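PDB 4HL7: nicotinate phosphoribosyltransferase from Vibrio cholerae, which probably makes nicotinate ribonucleotide from nicotinate and 5-phosphoribosyl 1-diphosphate at the expense of ATP, a step of NAD biosynthesis. Local coordinates for residues A[12-15]-A[16-20]; A[139-142]-A[143-147]; A[189-192]-A[193-196]. All coordinates share one frame; numbering follows the deposited sequence.

In the fold
Following the chain from the N terminus, interaction 1 comes first, in the loop that leads into helix 21-33. Interaction 2 lies further on, in the last turns of helix 131-147. Interaction 3 sits where the loop after strand 181-183 enters helix 192-205. Each is a local contact within one continuous run, and they follow in series without nesting or crossing. In space they meet. Ile12 packs on Glu141, Val142 and Arg145 of interaction 2. Asp18 forms a salt bridge with Arg189 of interaction 3, Arg189 NH1 to Asp18 OD1 2.8 Å. Two serines of helix 131-147 meet the backbone of 189-192. The N-terminal loop, helix 131-147 and the start of helix 192-205 are thus tied together.

Interaction 1: residues A[12-15]-A[16-20]; sequences IIRS and LLDLD
Asp18 folds back onto Arg14 and Ser15, just before helix 21-33. Asp18 CB lies 3.2 Å from Ser15 O. CG is set anti to the backbone N (chi1 -171°), which carries the carboxylate back past the turn to Arg14. There Asp18 CG comes within 4.0 Å of Arg14 CB. At the tip, Asp18 OD2 accepts from Arg14 N at 2.9 Å. The donor comes on the anti side, slightly out of the carboxylate plane. Asp18 OD2 also lies 3.4 Å from Arg14 CG, so it rests on the aliphatic start of that side chain. OD1 turns to other partners, Arg189 and Asn215.

The backbone between is a type I beta turn from Ser15 to Asp18. Asp18 N closes it on Ser15 O at 3.1 Å. Ser15 OG accepts from Leu17 N at 3.0 Å, and also bonds to His217. The Arg14 guanidinium leads away to Ser192 and Gln193. Side chains of this run touch both helix 131-147 and helix 216-222.

The buried carboxylate therefore uses both oxygens. OD2 holds the Arg14 backbone and OD1 reaches the approach to helix 192-205 through Arg189, which fixes the turn ahead of helix 21-33.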
loop_
_atom_site.group_PDB
_atom_site.type_symbol
_atom_site.label_atom_id
_atom_site.label_comp_id
_atom_site.label_asym_id
_atom_site.label_seq_id
_atom_site.Cartn_x
_atom_site.Cartn_y
_atom_site.Cartn_z
ATOM N N ILE A 12 3.173 -19.580 1.620
ATOM C CA ILE A 12 3.353 -18.228 1.041
ATOM C C ILE A 12 2.659 -17.229 1.991
ATOM O O ILE A 12 3.305 -16.365 2.565
ATOM C CB ILE A 12 2.789 -18.178 -0.414
ATOM C CG1 ILE A 12 3.648 -19.099 -1.322
ATOM C CG2 ILE A 12 2.668 -16.723 -0.902
ATOM C CD1 ILE A 12 3.188 -19.158 -2.765
ATOM N N ILE A 13 1.370 -17.404 2.198
ATOM C CA ILE A 13 0.623 -16.539 3.108
ATOM C C ILE A 13 0.610 -17.183 4.506
ATOM O O ILE A 13 0.258 -18.358 4.668
ATOM C CB ILE A 13 -0.816 -16.281 2.595
ATOM C CG1 ILE A 13 -0.771 -15.646 1.166
ATOM C CG2 ILE A 13 -1.604 -15.462 3.610
ATOM C CD1 ILE A 13 -0.153 -14.255 1.082
ATOM N N ARG A 14 0.999 -16.423 5.511
ATOM C CA ARG A 14 1.294 -17.033 6.811
ATOM C C ARG A 14 0.055 -17.131 7.710
ATOM O O ARG A 14 0.007 -17.962 8.583
ATOM C CB ARG A 14 2.372 -16.220 7.461
ATOM C CG ARG A 14 3.616 -16.286 6.583
ATOM C CD ARG A 14 4.777 -16.596 7.375
ATOM N NE ARG A 14 5.928 -16.934 6.536
ATOM C CZ ARG A 14 7.131 -17.069 7.041
ATOM N NH1 ARG A 14 7.305 -16.895 8.353
ATOM N NH2 ARG A 14 8.156 -17.372 6.253
ATOM N N SER A 15 -0.902 -16.241 7.491
ATOM C CA SER A 15 -2.159 -16.144 8.291
ATOM C C SER A 15 -2.979 -15.039 7.660
ATOM O O SER A 15 -2.490 -14.343 6.757
ATOM C CB SER A 15 -1.887 -15.801 9.762
ATOM O OG SER A 15 -1.588 -14.410 9.970
ATOM N N LEU A 16 -4.214 -14.829 8.128
ATOM C CA LEU A 16 -5.008 -13.719 7.563
ATOM C C LEU A 16 -4.599 -12.386 8.185
ATOM O O LEU A 16 -5.214 -11.336 7.899
ATOM C CB LEU A 16 -6.527 -13.964 7.752
ATOM C CG LEU A 16 -7.234 -14.948 6.787
ATOM C CD1 LEU A 16 -8.733 -14.977 7.065
ATOM C CD2 LEU A 16 -6.965 -14.637 5.305
ATOM N N LEU A 17 -3.569 -12.406 9.048
ATOM C CA LEU A 17 -2.930 -11.143 9.500
ATOM C C LEU A 17 -1.683 -10.772 8.646
ATOM O O LEU A 17 -1.112 -9.652 8.779
ATOM C CB LEU A 17 -2.494 -11.274 10.997
ATOM C CG LEU A 17 -3.660 -11.377 12.008
ATOM C CD1 LEU A 17 -3.068 -11.400 13.416
ATOM C CD2 LEU A 17 -4.608 -10.183 11.827
ATOM N N ASP A 18 -1.281 -11.707 7.770
ATOM C CA ASP A 18 -0.138 -11.502 6.874
ATOM C C ASP A 18 -0.515 -10.625 5.695
ATOM O O ASP A 18 -0.596 -11.114 4.533
ATOM C CB ASP A 18 0.353 -12.867 6.376
ATOM C CG ASP A 18 1.670 -12.792 5.618
ATOM O OD1 ASP A 18 2.344 -11.742 5.623
ATOM O OD2 ASP A 18 2.003 -13.782 4.956
ATOM N N LEU A 19 -0.760 -9.349 5.986
ATOM C CA LEU A 19 -1.244 -8.375 5.039
ATOM C C LEU A 19 -1.029 -6.996 5.625
ATOM O O LEU A 19 -0.678 -6.897 6.838
ATOM C CB LEU A 19 -2.755 -8.599 4.695
ATOM C CG LEU A 19 -3.736 -9.054 5.799
ATOM C CD1 LEU A 19 -3.957 -7.978 6.850
ATOM C CD2 LEU A 19 -5.074 -9.405 5.111
ATOM N N ASP A 20 -1.251 -5.938 4.816
ATOM C CA ASP A 20 -1.097 -4.557 5.377
ATOM C C ASP A 20 -2.226 -4.284 6.339
ATOM O O ASP A 20 -3.390 -4.475 6.002
ATOM C CB ASP A 20 -1.109 -3.530 4.248
ATOM C CG ASP A 20 0.212 -3.526 3.425
ATOM O OD1 ASP A 20 1.260 -4.056 3.904
ATOM O OD2 ASP A 20 0.176 -2.945 2.316
#

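Interaction 2: residues A[139-142]-A[143-147]; sequences VSEV and RSRQR
The guanidinium of Arg145 meets Glu141 at its edge, with OE1 lying in its plane. NE and NH2 grip this one oxygen side-on. The bonds Arg145 NE to Glu141 OE1 and Arg145 NH2 to Glu141 OE1 are both 2.8 Å. Both nitrogens reach OE1 on its anti side and from the same face of the carboxylate, whose plane is turned 38° from that of the guanidinium. The Glu141 chain is extended beyond CG, and CG itself is anti to the backbone N (chi1 -176°). Arg145 CG instead lies beside its own backbone N (chi1 -73°), and the straight chain beyond it runs to the acid. On the way, Arg145 CG passes 3.4 Å from Glu141 O. The second carboxylate oxygen, OE2, accepts from Ser192 N, so Glu141 links its own helix to the start of helix 192-205.

This is an i to i+4 salt bridge along an alpha helix, in the last turns of helix 131-147. The backbone bonds have the same spacing: Ser144 N reaches Ser140 O at 3.0 Å, and Arg145 N reaches Glu141 O at 2.8 Å.

Val142 and Gln146 lie side by side and point the same way. Gln146 OE1 comes within 3.8 Å of Val142 CG1, while NE2 bonds to Gly53 O. Both side chains touch helix 52-64. On another side of the helix, Ser140 OG and Ser144 OG bond to the carbonyls of Arg189 and Phe190. Arg143, bent at its second torsion, forms a salt bridge with Glu48 and hydrogen-bonds the carbonyl of Arg369.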
loop_
_atom_site.group_PDB
_atom_site.type_symbol
_atom_site.label_atom_id
_atom_site.label_comp_id
_atom_site.label_asym_id
_atom_site.label_seq_id
_atom_site.Cartn_x
_atom_site.Cartn_y
_atom_site.Cartn_z
ATOM N N VAL A 139 1.387 -13.577 -6.088
ATOM C CA VAL A 139 1.949 -13.470 -7.450
ATOM C C VAL A 139 3.460 -13.223 -7.402
ATOM O O VAL A 139 4.203 -13.872 -8.099
ATOM C CB VAL A 139 1.276 -12.380 -8.312
ATOM C CG1 VAL A 139 1.929 -12.285 -9.705
ATOM C CG2 VAL A 139 -0.215 -12.685 -8.496
ATOM N N SER A 140 3.887 -12.300 -6.536
ATOM C CA SER A 140 5.327 -12.101 -6.295
ATOM C C SER A 140 6.087 -13.347 -5.953
ATOM O O SER A 140 7.075 -13.685 -6.648
ATOM C CB SER A 140 5.583 -10.990 -5.241
ATOM O OG SER A 140 6.973 -10.667 -5.256
ATOM N N GLU A 141 5.637 -14.059 -4.919
ATOM C CA GLU A 141 6.349 -15.238 -4.444
ATOM C C GLU A 141 6.304 -16.458 -5.390
ATOM O O GLU A 141 7.274 -17.241 -5.431
ATOM C CB GLU A 141 5.917 -15.638 -3.024
ATOM C CG GLU A 141 6.755 -16.821 -2.544
ATOM C CD GLU A 141 6.750 -17.047 -1.064
ATOM O OE1 GLU A 141 7.201 -18.146 -0.664
ATOM O OE2 GLU A 141 6.279 -16.178 -0.305
ATOM N N VAL A 142 5.160 -16.693 -6.049
ATOM C CA VAL A 142 5.101 -17.743 -7.052
ATOM C C VAL A 142 6.147 -17.505 -8.134
ATOM O O VAL A 142 6.911 -18.427 -8.515
ATOM C CB VAL A 142 3.692 -17.861 -7.653
ATOM C CG1 VAL A 142 3.708 -18.712 -8.917
ATOM C CG2 VAL A 142 2.750 -18.469 -6.619
ATOM N N ARG A 143 6.268 -16.255 -8.551
ATOM C CA ARG A 143 7.269 -15.894 -9.552
ATOM C C ARG A 143 8.690 -16.167 -9.023
ATOM O O ARG A 143 9.532 -16.700 -9.744
ATOM C CB ARG A 143 7.086 -14.417 -9.948
ATOM C CG ARG A 143 7.970 -13.946 -11.086
ATOM C CD ARG A 143 9.149 -13.125 -10.560
ATOM N NE ARG A 143 9.757 -12.286 -11.609
ATOM C CZ ARG A 143 10.627 -11.308 -11.371
ATOM N NH1 ARG A 143 11.011 -11.040 -10.123
ATOM N NH2 ARG A 143 11.090 -10.575 -12.381
ATOM N N SER A 144 8.953 -15.790 -7.776
ATOM C CA SER A 144 10.219 -16.126 -7.151
ATOM C C SER A 144 10.495 -17.617 -7.170
ATOM O O SER A 144 11.564 -18.030 -7.624
ATOM C CB SER A 144 10.315 -15.598 -5.709
ATOM O OG SER A 144 10.120 -14.169 -5.699
ATOM N N ARG A 145 9.535 -18.419 -6.677
ATOM C CA ARG A 145 9.666 -19.894 -6.666
ATOM C C ARG A 145 9.885 -20.482 -8.025
ATOM O O ARG A 145 10.629 -21.512 -8.170
ATOM C CB ARG A 145 8.408 -20.509 -6.040
ATOM C CG ARG A 145 8.388 -20.285 -4.554
ATOM C CD ARG A 145 6.989 -20.484 -3.985
ATOM N NE ARG A 145 6.982 -20.265 -2.530
ATOM C CZ ARG A 145 6.670 -21.181 -1.630
ATOM N NH1 ARG A 145 6.403 -22.432 -2.021
ATOM N NH2 ARG A 145 6.670 -20.861 -0.331
ATOM N N GLN A 146 9.185 -19.950 -9.021
ATOM C CA GLN A 146 9.211 -20.565 -10.343
ATOM C C GLN A 146 10.420 -20.140 -11.161
ATOM O O GLN A 146 11.013 -20.965 -11.901
ATOM C CB GLN A 146 7.936 -20.317 -11.097
ATOM C CG GLN A 146 6.989 -21.471 -10.878
ATOM C CD GLN A 146 5.657 -21.327 -11.558
ATOM O OE1 GLN A 146 4.655 -21.710 -10.983
ATOM N NE2 GLN A 146 5.637 -20.836 -12.811
ATOM N N ARG A 147 10.823 -18.885 -10.977
ATOM C CA ARG A 147 11.824 -18.260 -11.858
ATOM C C ARG A 147 13.129 -17.849 -11.189
ATOM O O ARG A 147 14.127 -17.629 -11.881
ATOM C CB ARG A 147 11.187 -17.122 -12.624
ATOM C CG ARG A 147 10.100 -17.638 -13.546
ATOM C CD ARG A 147 9.246 -16.535 -14.105
ATOM N NE ARG A 147 8.246 -17.068 -15.048
ATOM C CZ ARG A 147 7.515 -16.302 -15.849
ATOM N NH1 ARG A 147 6.626 -16.839 -16.674
ATOM N NH2 ARG A 147 7.667 -14.994 -15.825
#

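Interaction 3: residues A[189-192]-A[193-196]; sequences RFSS and QVQR
Residues 189-192 and 193-196 make a local helix-capping contact, buried where the loop after strand 181-183 runs into helix 192-205. Strand 181-183 belongs to the parallel sheet, and the helix follows it, consistent with the barrel fold of this family. Ser191 occupies the N-cap position. Ser191 OG accepts from Val194 N at 3.0 Å, with a fairly straight N-H...O angle of 160°. Chi1 of 68° places OG between the backbone N and the carbonyl carbon, from where it reaches over the first turn. Ser191 OG also touches Val194 CG2 at 3.3 Å and is bonded to Leu7 O, so the N-terminal arm meets the helix at its cap. The regular helix bonds begin at once. Gln195 N bonds to Ser191 O at 3.1 Å, and Arg196 N to Ser192 O at 2.8 Å.

A second link spans six residues. Arg189 NH1 donates to Gln195 OE1 at 2.7 Å, nearly in line with the amide C=O. The oxygen sits at the guanidinium edge, close to its plane, and the amide is turned 67° from that plane. Arg189 CD also lies 3.1 Å from Gln195 OE1. Ser192 CB covers one face of the Arg189 guanidinium, 3.4 Å above its centre. Arg189 NH1 is shared with the Asp18 carboxylate. The other end of the Gln195 amide, NE2, bonds to Glu183 and Thr186, so both ends of this buried group are satisfied.

On the other flank of the cap, Phe190 CD2 packs on Val194 CG2 at 3.7 Å, the ring set obliquely to the methyl.

The Glu141 carboxylate beside the helix start would be expected to suit the helix dipole. A serine closing on the third residue of the helix is a classic N-cap, a common start of an alpha helix.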
loop_
_atom_site.group_PDB
_atom_site.type_symbol
_atom_site.label_atom_id
_atom_site.label_comp_id
_atom_site.label_asym_id
_atom_site.label_seq_id
_atom_site.Cartn_x
_atom_site.Cartn_y
_atom_site.Cartn_z
ATOM N N ARG A 189 7.005 -8.402 -1.638
ATOM C CA ARG A 189 8.148 -9.141 -1.085
ATOM C C ARG A 189 8.631 -10.216 -2.037
ATOM O O ARG A 189 7.850 -10.776 -2.822
ATOM C CB ARG A 189 7.817 -9.786 0.256
ATOM C CG ARG A 189 6.692 -10.855 0.197
ATOM C CD ARG A 189 6.070 -10.939 1.566
ATOM N NE ARG A 189 5.066 -11.999 1.559
ATOM C CZ ARG A 189 4.227 -12.219 2.557
ATOM N NH1 ARG A 189 4.324 -11.490 3.682
ATOM N NH2 ARG A 189 3.336 -13.228 2.461
ATOM N N PHE A 190 9.917 -10.562 -1.945
ATOM C CA PHE A 190 10.430 -11.683 -2.719
ATOM C C PHE A 190 9.702 -12.991 -2.268
ATOM O O PHE A 190 9.349 -13.835 -3.101
ATOM C CB PHE A 190 11.939 -11.842 -2.462
ATOM C CG PHE A 190 12.577 -12.974 -3.241
ATOM C CD1 PHE A 190 13.080 -12.753 -4.538
ATOM C CD2 PHE A 190 12.732 -14.232 -2.676
ATOM C CE1 PHE A 190 13.642 -13.786 -5.251
ATOM C CE2 PHE A 190 13.314 -15.283 -3.401
ATOM C CZ PHE A 190 13.768 -15.049 -4.690
ATOM N N SER A 191 9.501 -13.122 -0.941
ATOM C CA SER A 191 8.857 -14.267 -0.336
ATOM C C SER A 191 8.516 -13.875 1.101
ATOM O O SER A 191 9.080 -12.921 1.624
ATOM C CB SER A 191 9.765 -15.519 -0.377
ATOM O OG SER A 191 10.891 -15.339 0.481
ATOM N N SER A 192 7.574 -14.577 1.728
ATOM C CA SER A 192 7.270 -14.290 3.143
ATOM C C SER A 192 8.502 -14.583 4.049
ATOM O O SER A 192 8.711 -13.885 5.070
ATOM C CB SER A 192 6.004 -15.052 3.605
ATOM O OG SER A 192 6.187 -16.443 3.438
ATOM N N GLN A 193 9.290 -15.612 3.698
ATOM C CA GLN A 193 10.538 -15.956 4.430
ATOM C C GLN A 193 11.545 -14.829 4.353
ATOM O O GLN A 193 12.173 -14.477 5.385
ATOM C CB GLN A 193 11.154 -17.292 3.937
ATOM C CG GLN A 193 12.329 -17.829 4.783
ATOM C CD GLN A 193 11.937 -18.014 6.230
ATOM O OE1 GLN A 193 10.919 -18.586 6.514
ATOM N NE2 GLN A 193 12.683 -17.410 7.129
ATOM N N VAL A 194 11.722 -14.251 3.152
ATOM C CA VAL A 194 12.633 -13.133 3.028
ATOM C C VAL A 194 12.154 -11.931 3.810
ATOM O O VAL A 194 12.967 -11.283 4.502
ATOM C CB VAL A 194 12.900 -12.706 1.563
ATOM C CG1 VAL A 194 13.589 -11.338 1.535
ATOM C CG2 VAL A 194 13.725 -13.766 0.863
ATOM N N GLN A 195 10.856 -11.623 3.758
ATOM C CA GLN A 195 10.348 -10.505 4.569
ATOM C C GLN A 195 10.570 -10.801 6.043
ATOM O O GLN A 195 10.890 -9.888 6.825
ATOM C CB GLN A 195 8.848 -10.257 4.361
ATOM C CG GLN A 195 8.322 -9.008 5.120
ATOM C CD GLN A 195 6.862 -8.730 4.861
ATOM O OE1 GLN A 195 6.136 -9.608 4.407
ATOM N NE2 GLN A 195 6.420 -7.492 5.134
ATOM N N ARG A 196 10.278 -12.045 6.431
ATOM C CA ARG A 196 10.434 -12.445 7.841
ATOM C C ARG A 196 11.879 -12.150 8.322
ATOM O O ARG A 196 12.075 -11.482 9.346
ATOM C CB ARG A 196 10.059 -13.909 8.051
ATOM C CG ARG A 196 10.078 -14.344 9.532
ATOM C CD ARG A 196 11.395 -15.037 9.866
ATOM N NE ARG A 196 11.644 -15.010 11.305
ATOM C CZ ARG A 196 12.863 -14.968 11.854
ATOM N NH1 ARG A 196 12.991 -14.947 13.173
ATOM N NH2 ARG A 196 13.951 -14.933 11.084
#